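Local coordinates for protein vaginolysin (Gardnerella vaginalis, PDB 5IMY) that probably binds cholesterol in host membranes and acts as a secreted pore-forming toxin of the cholesterol-dependent cytolysin family, at residues A[84-92]-A[136-144]. Numbering follows the deposited sequence.
Sequences ANDDRVYPG and RPTKSSVTS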
loop_
_atom_site.group_PDB
_atom_site.type_symbol
_atom_site.label_atom_id
_atom_site.label_comp_id
_atom_site.label_asym_id
_atom_site.label_seq_id
_atom_site.Cartn_x
_atom_site.Cartn_y
_atom_site.Cartn_z
ATOM N N ALA A 84 25.459 -24.195 -28.582
ATOM C CA ALA A 84 25.307 -23.516 -29.862
ATOM C C ALA A 84 26.503 -22.635 -30.201
ATOM O O ALA A 84 26.844 -22.498 -31.382
ATOM C CB ALA A 84 24.032 -22.672 -29.858
ATOM N N ASN A 85 27.148 -22.032 -29.202
ATOM C CA ASN A 85 28.249 -21.113 -29.450
ATOM C C ASN A 85 29.610 -21.663 -29.047
ATOM O O ASN A 85 30.622 -21.001 -29.303
ATOM C CB ASN A 85 28.005 -19.778 -28.719
ATOM C CG ASN A 85 28.030 -19.913 -27.204
ATOM O OD1 ASN A 85 28.743 -20.748 -26.646
ATOM N ND2 ASN A 85 27.245 -19.082 -26.531
ATOM N N ASP A 86 29.668 -22.850 -28.438
ATOM C CA ASP A 86 30.952 -23.417 -28.040
ATOM C C ASP A 86 31.914 -23.502 -29.217
ATOM O O ASP A 86 33.134 -23.457 -29.024
ATOM C CB ASP A 86 30.742 -24.805 -27.426
ATOM C CG ASP A 86 31.990 -25.342 -26.753
ATOM O OD1 ASP A 86 32.745 -24.540 -26.166
ATOM O OD2 ASP A 86 32.217 -26.570 -26.808
ATOM N N ASP A 87 31.387 -23.620 -30.439
ATOM C CA ASP A 87 32.243 -23.699 -31.620
ATOM C C ASP A 87 33.113 -22.458 -31.775
ATOM O O ASP A 87 34.253 -22.558 -32.243
ATOM C CB ASP A 87 31.389 -23.886 -32.875
ATOM C CG ASP A 87 31.019 -25.335 -33.122
ATOM O OD1 ASP A 87 31.878 -26.215 -32.906
ATOM O OD2 ASP A 87 29.869 -25.592 -33.536
ATOM N N ARG A 88 32.601 -21.290 -31.394
ATOM C CA ARG A 88 33.269 -20.023 -31.663
ATOM C C ARG A 88 33.740 -19.319 -30.400
ATOM O O ARG A 88 34.136 -18.151 -30.467
ATOM C CB ARG A 88 32.336 -19.099 -32.446
ATOM C CG ARG A 88 31.759 -19.739 -33.697
ATOM C CD ARG A 88 30.241 -19.817 -33.675
ATOM N NE ARG A 88 29.678 -19.223 -34.882
ATOM C CZ ARG A 88 28.504 -19.550 -35.411
ATOM N NH1 ARG A 88 27.750 -20.490 -34.854
ATOM N NH2 ARG A 88 28.089 -18.940 -36.513
ATOM N N VAL A 89 33.707 -19.990 -29.255
ATOM C CA VAL A 89 34.117 -19.400 -27.988
ATOM C C VAL A 89 35.382 -20.113 -27.540
ATOM O O VAL A 89 35.345 -21.285 -27.148
ATOM C CB VAL A 89 33.014 -19.499 -26.925
ATOM C CG1 VAL A 89 33.517 -18.982 -25.581
ATOM C CG2 VAL A 89 31.795 -18.714 -27.370
ATOM N N TYR A 90 36.506 -19.407 -27.603
ATOM C CA TYR A 90 37.756 -19.914 -27.070
ATOM C C TYR A 90 38.624 -18.731 -26.688
ATOM O O TYR A 90 38.478 -17.648 -27.266
ATOM C CB TYR A 90 38.491 -20.812 -28.077
ATOM C CG TYR A 90 38.634 -20.237 -29.473
ATOM C CD1 TYR A 90 39.764 -19.521 -29.842
ATOM C CD2 TYR A 90 37.643 -20.433 -30.427
ATOM C CE1 TYR A 90 39.899 -19.005 -31.120
ATOM C CE2 TYR A 90 37.767 -19.924 -31.702
ATOM C CZ TYR A 90 38.893 -19.212 -32.045
ATOM O OH TYR A 90 39.014 -18.706 -33.319
ATOM N N PRO A 91 39.514 -18.892 -25.707
ATOM C CA PRO A 91 40.466 -17.816 -25.402
ATOM C C PRO A 91 41.217 -17.369 -26.646
ATOM O O PRO A 91 41.851 -18.189 -27.315
ATOM C CB PRO A 91 41.406 -18.459 -24.372
ATOM C CG PRO A 91 40.602 -19.552 -23.752
ATOM C CD PRO A 91 39.682 -20.056 -24.819
ATOM N N GLY A 92 41.136 -16.081 -26.978
ATOM C CA GLY A 92 41.831 -15.540 -28.127
ATOM C C GLY A 92 40.996 -15.372 -29.381
ATOM O O GLY A 92 41.527 -14.908 -30.396
ATOM N N ARG A 136 48.980 -19.749 -34.206
ATOM C CA ARG A 136 47.728 -19.661 -34.948
ATOM C C ARG A 136 46.600 -20.239 -34.098
ATOM O O ARG A 136 46.309 -21.438 -34.188
ATOM C CB ARG A 136 47.826 -20.410 -36.283
ATOM C CG ARG A 136 46.777 -20.035 -37.350
ATOM C CD ARG A 136 45.594 -19.229 -36.801
ATOM N NE ARG A 136 44.563 -18.948 -37.796
ATOM C CZ ARG A 136 44.725 -18.132 -38.830
ATOM N NH1 ARG A 136 43.732 -17.923 -39.680
ATOM N NH2 ARG A 136 45.888 -17.540 -39.033
ATOM N N PRO A 137 45.931 -19.427 -33.279
ATOM C CA PRO A 137 44.854 -19.958 -32.433
ATOM C C PRO A 137 43.582 -20.210 -33.230
ATOM O O PRO A 137 43.126 -19.354 -33.991
ATOM C CB PRO A 137 44.649 -18.854 -31.390
ATOM C CG PRO A 137 45.060 -17.610 -32.094
ATOM C CD PRO A 137 46.193 -18.005 -33.001
ATOM N N THR A 138 43.014 -21.400 -33.044
ATOM C CA THR A 138 41.702 -21.755 -33.565
ATOM C C THR A 138 40.971 -22.521 -32.468
ATOM O O THR A 138 41.524 -22.782 -31.395
ATOM C CB THR A 138 41.812 -22.569 -34.864
ATOM O OG1 THR A 138 40.553 -23.190 -35.152
ATOM C CG2 THR A 138 42.892 -23.638 -34.759
ATOM N N LYS A 139 39.710 -22.875 -32.724
ATOM C CA LYS A 139 38.929 -23.569 -31.704
ATOM C C LYS A 139 39.626 -24.850 -31.259
ATOM O O LYS A 139 39.800 -25.092 -30.060
ATOM C CB LYS A 139 37.523 -23.873 -32.225
ATOM C CG LYS A 139 36.662 -24.691 -31.260
ATOM C CD LYS A 139 36.561 -24.037 -29.885
ATOM C CE LYS A 139 35.694 -24.856 -28.941
ATOM N NZ LYS A 139 35.279 -24.078 -27.739
ATOM N N SER A 140 40.037 -25.684 -32.217
ATOM C CA SER A 140 40.656 -26.960 -31.875
ATOM C C SER A 140 42.076 -26.778 -31.357
ATOM O O SER A 140 42.525 -27.547 -30.499
ATOM C CB SER A 140 40.655 -27.882 -33.093
ATOM O OG SER A 140 41.490 -27.372 -34.118
ATOM N N SER A 141 42.798 -25.776 -31.862
ATOM C CA SER A 141 44.170 -25.553 -31.420
ATOM C C SER A 141 44.204 -24.989 -30.006
ATOM O O SER A 141 45.104 -25.310 -29.224
ATOM C CB SER A 141 44.889 -24.613 -32.387
ATOM O OG SER A 141 46.205 -24.337 -31.944
ATOM N N VAL A 142 43.237 -24.139 -29.666
ATOM C CA VAL A 142 43.172 -23.590 -28.317
ATOM C C VAL A 142 42.611 -24.620 -27.345
ATOM O O VAL A 142 43.094 -24.747 -26.214
ATOM C CB VAL A 142 42.347 -22.290 -28.320
ATOM C CG1 VAL A 142 42.044 -21.833 -26.899
ATOM C CG2 VAL A 142 43.098 -21.198 -29.078
ATOM N N THR A 143 41.591 -25.373 -27.762
ATOM C CA THR A 143 41.032 -26.404 -26.892
ATOM C C THR A 143 42.087 -27.446 -26.548
ATOM O O THR A 143 42.263 -27.808 -25.379
ATOM C CB THR A 143 39.822 -27.062 -27.559
ATOM O OG1 THR A 143 38.781 -26.094 -27.733
ATOM C CG2 THR A 143 39.291 -28.222 -26.710
ATOM N N SER A 144 42.798 -27.946 -27.560
ATOM C CA SER A 144 43.865 -28.910 -27.308
ATOM C C SER A 144 44.932 -28.318 -26.395
ATOM O O SER A 144 45.444 -29.005 -25.502
ATOM C CB SER A 144 44.476 -29.370 -28.632
ATOM O OG SER A 144 45.857 -29.656 -28.488
#
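With CG anti to its own backbone N (chi1 176°), Lys139 turns once about CB–CG (chi2 55°) and then runs extended to Asp86 and Val89, while Tyr90 CG lies between the backbone N and the carbonyl carbon (chi1 49°), which turns the ring towards the helix start. The contact seats the first turn of helix 139-158 against the loop between strands 79-80 and 94-96 of a cholesterol-dependent cytolysin, packed against its large antiparallel sheet. The extended lysine end is gripped by three acceptors. NZ donates to Asp86 O at 2.6 Å and to Val89 O at 2.9 Å, and forms a salt bridge with Asp86 OD1 at 3.0 Å, approached from above the carboxylate plane. The two carbonyls and the carboxylate together fix the position of NZ and would be expected to favour its charged form. Beside it, the start of the helix lies over one face of the Tyr90 ring, with Lys139 CA in a CH-pi contact 4.0 Å from the ring centroid and Thr138 C above its centre. Val142 completes the apolar side: CG2 meets Tyr90 CD1 at 3.8 Å, and its side chain also packs on Leu118 of strand 116-120. The other methyl, Val142 CG1, rests 3.6 Å from Pro91 CD.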